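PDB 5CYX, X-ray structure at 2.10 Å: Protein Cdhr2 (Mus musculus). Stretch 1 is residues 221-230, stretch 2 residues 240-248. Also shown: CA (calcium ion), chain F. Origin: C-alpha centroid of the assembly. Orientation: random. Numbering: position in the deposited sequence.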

ATOM      1  N   ARG A 221      32.551 -18.767  -1.793  1.00 70.92           N
ATOM      2  CA  ARG A 221      33.817 -18.080  -1.460  1.00 74.47           C
ATOM      3  C   ARG A 221      34.894 -19.028  -0.960  1.00 73.67           C
ATOM      4  O   ARG A 221      34.668 -19.823  -0.045  1.00 71.88           O
ATOM      5  CB  ARG A 221      33.586 -17.056  -0.365  1.00 77.77           C
ATOM      6  CG  ARG A 221      32.917 -15.801  -0.850  1.00 81.87           C
ATOM      7  CD  ARG A 221      32.465 -14.965   0.336  1.00 86.29           C
ATOM      8  NE  ARG A 221      32.636 -13.532   0.082  1.00 92.14           N
ATOM      9  CZ  ARG A 221      33.802 -12.870   0.069  1.00 93.76           C
ATOM     10  NH1 ARG A 221      33.800 -11.566  -0.191  1.00 96.99           N
ATOM     11  NH2 ARG A 221      34.966 -13.486   0.293  1.00 93.42           N
ATOM     12  N   PHE A 222      36.082 -18.904  -1.523  1.00 73.85           N
ATOM     13  CA  PHE A 222      37.222 -19.667  -1.043  1.00 74.73           C
ATOM     14  C   PHE A 222      37.553 -19.317   0.406  1.00 77.94           C
ATOM     15  O   PHE A 222      37.349 -18.198   0.846  1.00 78.01           O
ATOM     16  CB  PHE A 222      38.432 -19.437  -1.938  1.00 74.47           C
ATOM     17  CG  PHE A 222      38.316 -20.122  -3.258  1.00 73.11           C
ATOM     18  CD1 PHE A 222      38.697 -21.454  -3.396  1.00 70.79           C
ATOM     19  CD2 PHE A 222      37.795 -19.452  -4.360  1.00 73.68           C
ATOM     20  CE1 PHE A 222      38.577 -22.092  -4.608  1.00 68.81           C
ATOM     21  CE2 PHE A 222      37.652 -20.105  -5.579  1.00 71.62           C
ATOM     22  CZ  PHE A 222      38.052 -21.418  -5.702  1.00 69.26           C
ATOM     23  N   ILE A 223      38.043 -20.304   1.139  1.00 80.31           N
ATOM     24  CA  ILE A 223      38.386 -20.155   2.550  1.00 82.90           C
ATOM     25  C   ILE A 223      39.594 -19.229   2.762  1.00 87.07           C
ATOM     26  O   ILE A 223      39.625 -18.484   3.729  1.00 86.81           O
ATOM     27  CB  ILE A 223      38.630 -21.569   3.175  1.00 82.63           C
ATOM     28  CG1 ILE A 223      37.320 -22.365   3.201  1.00 79.78           C
ATOM     29  CG2 ILE A 223      39.225 -21.493   4.576  1.00 85.36           C
ATOM     30  CD1 ILE A 223      36.129 -21.616   3.769  1.00 79.08           C
ATOM     31  N   ARG A 224      40.567 -19.277   1.855  1.00 90.62           N
ATOM     32  CA  ARG A 224      41.816 -18.524   2.003  1.00 95.51           C
ATOM     33  C   ARG A 224      42.027 -17.612   0.820  1.00 94.31           C
ATOM     34  O   ARG A 224      41.617 -17.922  -0.293  1.00 92.09           O
ATOM     35  CB  ARG A 224      42.997 -19.484   2.106  1.00 99.42           C
ATOM     36  CG  ARG A 224      42.829 -20.516   3.202  1.00103.80           C
ATOM     37  CD  ARG A 224      44.129 -21.242   3.478  1.00111.19           C
ATOM     38  NE  ARG A 224      44.007 -22.117   4.643  1.00116.86           N
ATOM     39  CZ  ARG A 224      45.018 -22.767   5.223  1.00122.18           C
ATOM     40  NH1 ARG A 224      46.267 -22.662   4.761  1.00123.10           N
ATOM     41  NH2 ARG A 224      44.775 -23.534   6.286  1.00124.96           N
ATOM     42  N   GLU A 225      42.679 -16.482   1.069  1.00 96.52           N
ATOM     43  CA  GLU A 225      43.051 -15.559   0.005  1.00 95.87           C
ATOM     44  C   GLU A 225      44.289 -16.054  -0.744  1.00 93.50           C
ATOM     45  O   GLU A 225      44.501 -15.739  -1.935  1.00 89.93           O
ATOM     46  CB  GLU A 225      43.306 -14.189   0.593  1.00102.02           C
ATOM     47  CG  GLU A 225      43.666 -13.138  -0.447  1.00106.37           C
ATOM     48  CD  GLU A 225      43.943 -11.782   0.164  1.00110.46           C
ATOM     49  OE1 GLU A 225      44.845 -11.084  -0.338  1.00114.94           O
ATOM     50  OE2 GLU A 225      43.260 -11.413   1.141  1.00112.08           O
ATOM     51  N   PHE A 226      45.085 -16.879  -0.046  1.00 93.94           N
ATOM     52  CA  PHE A 226      46.242 -17.517  -0.642  1.00 95.11           C
ATOM     53  C   PHE A 226      46.267 -19.030  -0.416  1.00 92.07           C
ATOM     54  O   PHE A 226      45.879 -19.542   0.642  1.00 93.02           O
ATOM     55  CB  PHE A 226      47.505 -16.900  -0.083  1.00 99.55           C
ATOM     56  CG  PHE A 226      47.630 -15.437  -0.373  1.00104.95           C
ATOM     57  CD1 PHE A 226      47.713 -14.983  -1.694  1.00105.70           C
ATOM     58  CD2 PHE A 226      47.678 -14.505   0.669  1.00108.50           C
ATOM     59  CE1 PHE A 226      47.845 -13.623  -1.966  1.00110.74           C
ATOM     60  CE2 PHE A 226      47.809 -13.145   0.399  1.00113.08           C
ATOM     61  CZ  PHE A 226      47.895 -12.703  -0.918  1.00113.30           C
ATOM     62  N   TYR A 227      46.703 -19.729  -1.454  1.00 89.13           N
ATOM     63  CA  TYR A 227      47.068 -21.132  -1.371  1.00 86.81           C
ATOM     64  C   TYR A 227      48.337 -21.299  -2.218  1.00 85.27           C
ATOM     65  O   TYR A 227      48.407 -20.852  -3.376  1.00 84.15           O
ATOM     66  CB  TYR A 227      45.969 -22.034  -1.955  1.00 83.44           C
ATOM     67  CG  TYR A 227      44.734 -22.355  -1.098  1.00 83.54           C
ATOM     68  CD1 TYR A 227      44.736 -23.355  -0.112  1.00 83.95           C
ATOM     69  CD2 TYR A 227      43.533 -21.750  -1.373  1.00 82.47           C
ATOM     70  CE1 TYR A 227      43.574 -23.660   0.614  1.00 81.61           C
ATOM     71  CE2 TYR A 227      42.358 -22.031  -0.668  1.00 81.27           C
ATOM     72  CZ  TYR A 227      42.367 -22.987   0.330  1.00 81.50           C
ATOM     73  OH  TYR A 227      41.186 -23.272   1.023  1.00 76.60           O
ATOM     74  N   SER A 228      49.351 -21.923  -1.640  1.00 85.74           N
ATOM     75  CA  SER A 228      50.414 -22.523  -2.448  1.00 86.24           C
ATOM     76  C   SER A 228      50.875 -23.852  -1.862  1.00 85.87           C
ATOM     77  O   SER A 228      50.480 -24.243  -0.757  1.00 86.24           O
ATOM     78  CB  SER A 228      51.581 -21.553  -2.674  1.00 89.54           C
ATOM     79  OG  SER A 228      51.977 -20.946  -1.476  1.00 91.74           O
ATOM     80  N   ALA A 229      51.650 -24.589  -2.638  1.00 84.60           N
ATOM     81  CA  ALA A 229      52.132 -25.888  -2.191  1.00 84.07           C
ATOM     82  C   ALA A 229      53.327 -26.249  -3.016  1.00 85.10           C
ATOM     83  O   ALA A 229      53.696 -25.509  -3.956  1.00 83.09           O
ATOM     84  CB  ALA A 229      51.035 -26.953  -2.317  1.00 81.27           C
ATOM     85  N   SER A 230      53.946 -27.380  -2.652  1.00 87.62           N
ATOM     86  CA  SER A 230      55.102 -27.882  -3.395  1.00 89.61           C
ATOM     87  C   SER A 230      54.945 -29.328  -3.792  1.00 86.13           C
ATOM     88  O   SER A 230      54.335 -30.108  -3.081  1.00 85.36           O
ATOM     89  CB  SER A 230      56.401 -27.689  -2.594  1.00 93.92           C
ATOM     90  OG  SER A 230      57.470 -28.386  -3.215  1.00 97.55           O
TER
HETATM   91 CA    CA F1005      24.934 -19.916  -3.287  1.00 55.54          CA
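Stretch 2, residues 240-248: SVLTVEAVD

Two segments of one chain can run antiparallel yet hold together by different means along their length, and residues 221-230 and 240-248 of Cdhr2 illustrate the point: backbone pairing governs one end, side-chain packing the other. Stretch 2 has a strand at 240-243 and a second beginning at A246, with V244 and E245 joining them, and together the two stretches bury 596 Å² between them.

The pairing begins at R221, in a strand that enters from earlier in the chain. R221 and V247 form an antiparallel hydrogen-bonded pair: R221 N donates to V247 O at 2.9 Å, and V247 N returns a bond to R221 O at 3.0 Å. Both bonds are nearly straight. The R221 side chain starts on the same face of the sheet as that of V247, but its end leads away.

At F222 the register passes to a non-hydrogen-bonded pair with A246, and the backbones close in, with F222 CA 3.8 Å from A246 CA. Here CA-H...O contacts lie between the N-H...O hydrogen bonds, A246 CA lying 3.3 Å from R221 O and F222 CA 3.3 Å from E245 O. The two side chains share the opposite face from R221 and V247. The small A246 side chain fits over the phenyl ring, its CB 4.0 Å from the centroid of the F222 ring, while V244 CG2 approaches the edge, 4.4 Å from F222 CE1.

I223 has left the strand, but its N still donates to E245 O at 2.9 Å, extending the ladder by one bond. Its side chain also packs against V247, with I223 CD1 4.1 Å from V247 CG2. From R224 through F226 the loop swings out, and none of its three residues touches stretch 2.

Contact resumes at Y227, which has the largest area covered by the other stretch. V244 CG1 sits over its ring face, 3.5 Å from the centroid of the Y227 ring, and Y227 CB lies 3.9 Å from L242 CD1. The phenol lies along the backbone of stretch 2, so that E245 N can donate to Y227 OH at 3.2 Å; here the acceptor is a side-chain hydroxyl.

Further on, the axis of the strand through S228, A229 and S230 makes an angle of 161° with that of strand 240-243, close to antiparallel, but the axes come no nearer than 6.6 Å and no hydrogen bond links them. S228 and S230 point away, whereas A229 points toward stretch 2, its CB 3.9 Å from L242 CB and 4.0 Å from V241 CG1.

At the far end of stretch 2, D248 OD1 binds calcium at 2.4 Å.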

ATOM      1  N   SER A 240      48.601 -36.292  -4.771  1.00 68.22           N
ATOM      2  CA  SER A 240      48.013 -35.104  -4.132  1.00 69.34           C
ATOM      3  C   SER A 240      49.053 -34.002  -3.968  1.00 70.87           C
ATOM      4  O   SER A 240      50.202 -34.271  -3.659  1.00 70.37           O
ATOM      5  CB  SER A 240      47.478 -35.413  -2.740  1.00 70.28           C
ATOM      6  OG  SER A 240      46.427 -36.331  -2.809  1.00 71.07           O
ATOM      7  N   VAL A 241      48.617 -32.770  -4.168  1.00 71.23           N
ATOM      8  CA  VAL A 241      49.454 -31.611  -4.024  1.00 72.75           C
ATOM      9  C   VAL A 241      48.915 -30.741  -2.889  1.00 74.96           C
ATOM     10  O   VAL A 241      49.655 -30.387  -1.972  1.00 78.29           O
ATOM     11  CB  VAL A 241      49.520 -30.838  -5.347  1.00 72.21           C
ATOM     12  CG1 VAL A 241      50.403 -29.591  -5.213  1.00 74.35           C
ATOM     13  CG2 VAL A 241      50.069 -31.744  -6.422  1.00 71.27           C
ATOM     14  N   LEU A 242      47.644 -30.365  -2.970  1.00 75.12           N
ATOM     15  CA  LEU A 242      46.955 -29.671  -1.872  1.00 76.00           C
ATOM     16  C   LEU A 242      45.450 -29.675  -2.065  1.00 75.95           C
ATOM     17  O   LEU A 242      44.945 -29.922  -3.173  1.00 73.11           O
ATOM     18  CB  LEU A 242      47.417 -28.221  -1.724  1.00 78.14           C
ATOM     19  CG  LEU A 242      46.865 -27.178  -2.705  1.00 77.66           C
ATOM     20  CD1 LEU A 242      47.138 -25.791  -2.169  1.00 77.48           C
ATOM     21  CD2 LEU A 242      47.437 -27.378  -4.105  1.00 76.17           C
ATOM     22  N   THR A 243      44.757 -29.353  -0.978  1.00 75.79           N
ATOM     23  CA  THR A 243      43.321 -29.205  -0.962  1.00 74.56           C
ATOM     24  C   THR A 243      42.950 -27.734  -0.870  1.00 75.14           C
ATOM     25  O   THR A 243      43.438 -27.025   0.018  1.00 76.97           O
ATOM     26  CB  THR A 243      42.748 -29.919   0.254  1.00 75.27           C
ATOM     27  OG1 THR A 243      43.342 -31.211   0.311  1.00 76.00           O
ATOM     28  CG2 THR A 243      41.198 -30.043   0.162  1.00 74.50           C
ATOM     29  N   VAL A 244      42.091 -27.283  -1.783  1.00 72.58           N
ATOM     30  CA  VAL A 244      41.430 -25.986  -1.644  1.00 72.30           C
ATOM     31  C   VAL A 244      39.988 -26.230  -1.266  1.00 70.38           C
ATOM     32  O   VAL A 244      39.456 -27.313  -1.493  1.00 72.43           O
ATOM     33  CB  VAL A 244      41.504 -25.109  -2.914  1.00 71.86           C
ATOM     34  CG1 VAL A 244      42.943 -24.707  -3.185  1.00 74.26           C
ATOM     35  CG2 VAL A 244      40.933 -25.803  -4.137  1.00 69.61           C
ATOM     36  N   GLU A 245      39.372 -25.207  -0.689  1.00 69.04           N
ATOM     37  CA  GLU A 245      37.986 -25.243  -0.297  1.00 67.99           C
ATOM     38  C   GLU A 245      37.306 -23.897  -0.560  1.00 66.45           C
ATOM     39  O   GLU A 245      37.851 -22.836  -0.272  1.00 68.74           O
ATOM     40  CB  GLU A 245      37.869 -25.633   1.169  1.00 69.93           C
ATOM     41  CG  GLU A 245      36.447 -26.005   1.576  1.00 70.98           C
ATOM     42  CD  GLU A 245      36.322 -26.404   3.035  1.00 74.23           C
ATOM     43  OE1 GLU A 245      35.199 -26.713   3.467  1.00 77.66           O
ATOM     44  OE2 GLU A 245      37.335 -26.407   3.763  1.00 77.97           O
ATOM     45  N   ALA A 246      36.136 -23.967  -1.176  1.00 63.86           N
ATOM     46  CA  ALA A 246      35.209 -22.864  -1.290  1.00 62.56           C
ATOM     47  C   ALA A 246      33.896 -23.316  -0.751  1.00 62.47           C
ATOM     48  O   ALA A 246      33.547 -24.483  -0.886  1.00 62.36           O
ATOM     49  CB  ALA A 246      35.067 -22.456  -2.728  1.00 62.60           C
ATOM     50  N   VAL A 247      33.159 -22.417  -0.121  1.00 63.24           N
ATOM     51  CA  VAL A 247      31.867 -22.781   0.470  1.00 62.23           C
ATOM     52  C   VAL A 247      30.791 -21.803   0.047  1.00 61.04           C
ATOM     53  O   VAL A 247      31.059 -20.626  -0.228  1.00 60.48           O
ATOM     54  CB  VAL A 247      31.923 -22.861   2.018  1.00 64.49           C
ATOM     55  CG1 VAL A 247      32.972 -23.883   2.465  1.00 66.17           C
ATOM     56  CG2 VAL A 247      32.235 -21.515   2.635  1.00 65.61           C
ATOM     57  N   ASP A 248      29.567 -22.304   0.043  1.00 57.83           N
ATOM     58  CA  ASP A 248      28.393 -21.546  -0.350  1.00 57.19           C
ATOM     59  C   ASP A 248      28.145 -20.432   0.669  1.00 57.50           C
ATOM     60  O   ASP A 248      28.061 -20.694   1.868  1.00 57.07           O
ATOM     61  CB  ASP A 248      27.215 -22.506  -0.426  1.00 56.40           C
ATOM     62  CG  ASP A 248      25.941 -21.857  -0.841  1.00 56.55           C
ATOM     63  OD1 ASP A 248      25.972 -20.679  -1.242  1.00 57.30           O
ATOM     64  OD2 ASP A 248      24.900 -22.549  -0.789  1.00 55.12           O
TER
HETATM   65  O   HOH W   1      23.231 -21.633  -2.666  1.00 41.62           O
HETATM   66  O   HOH W   2      23.711 -19.275  -5.425  1.00 42.90           O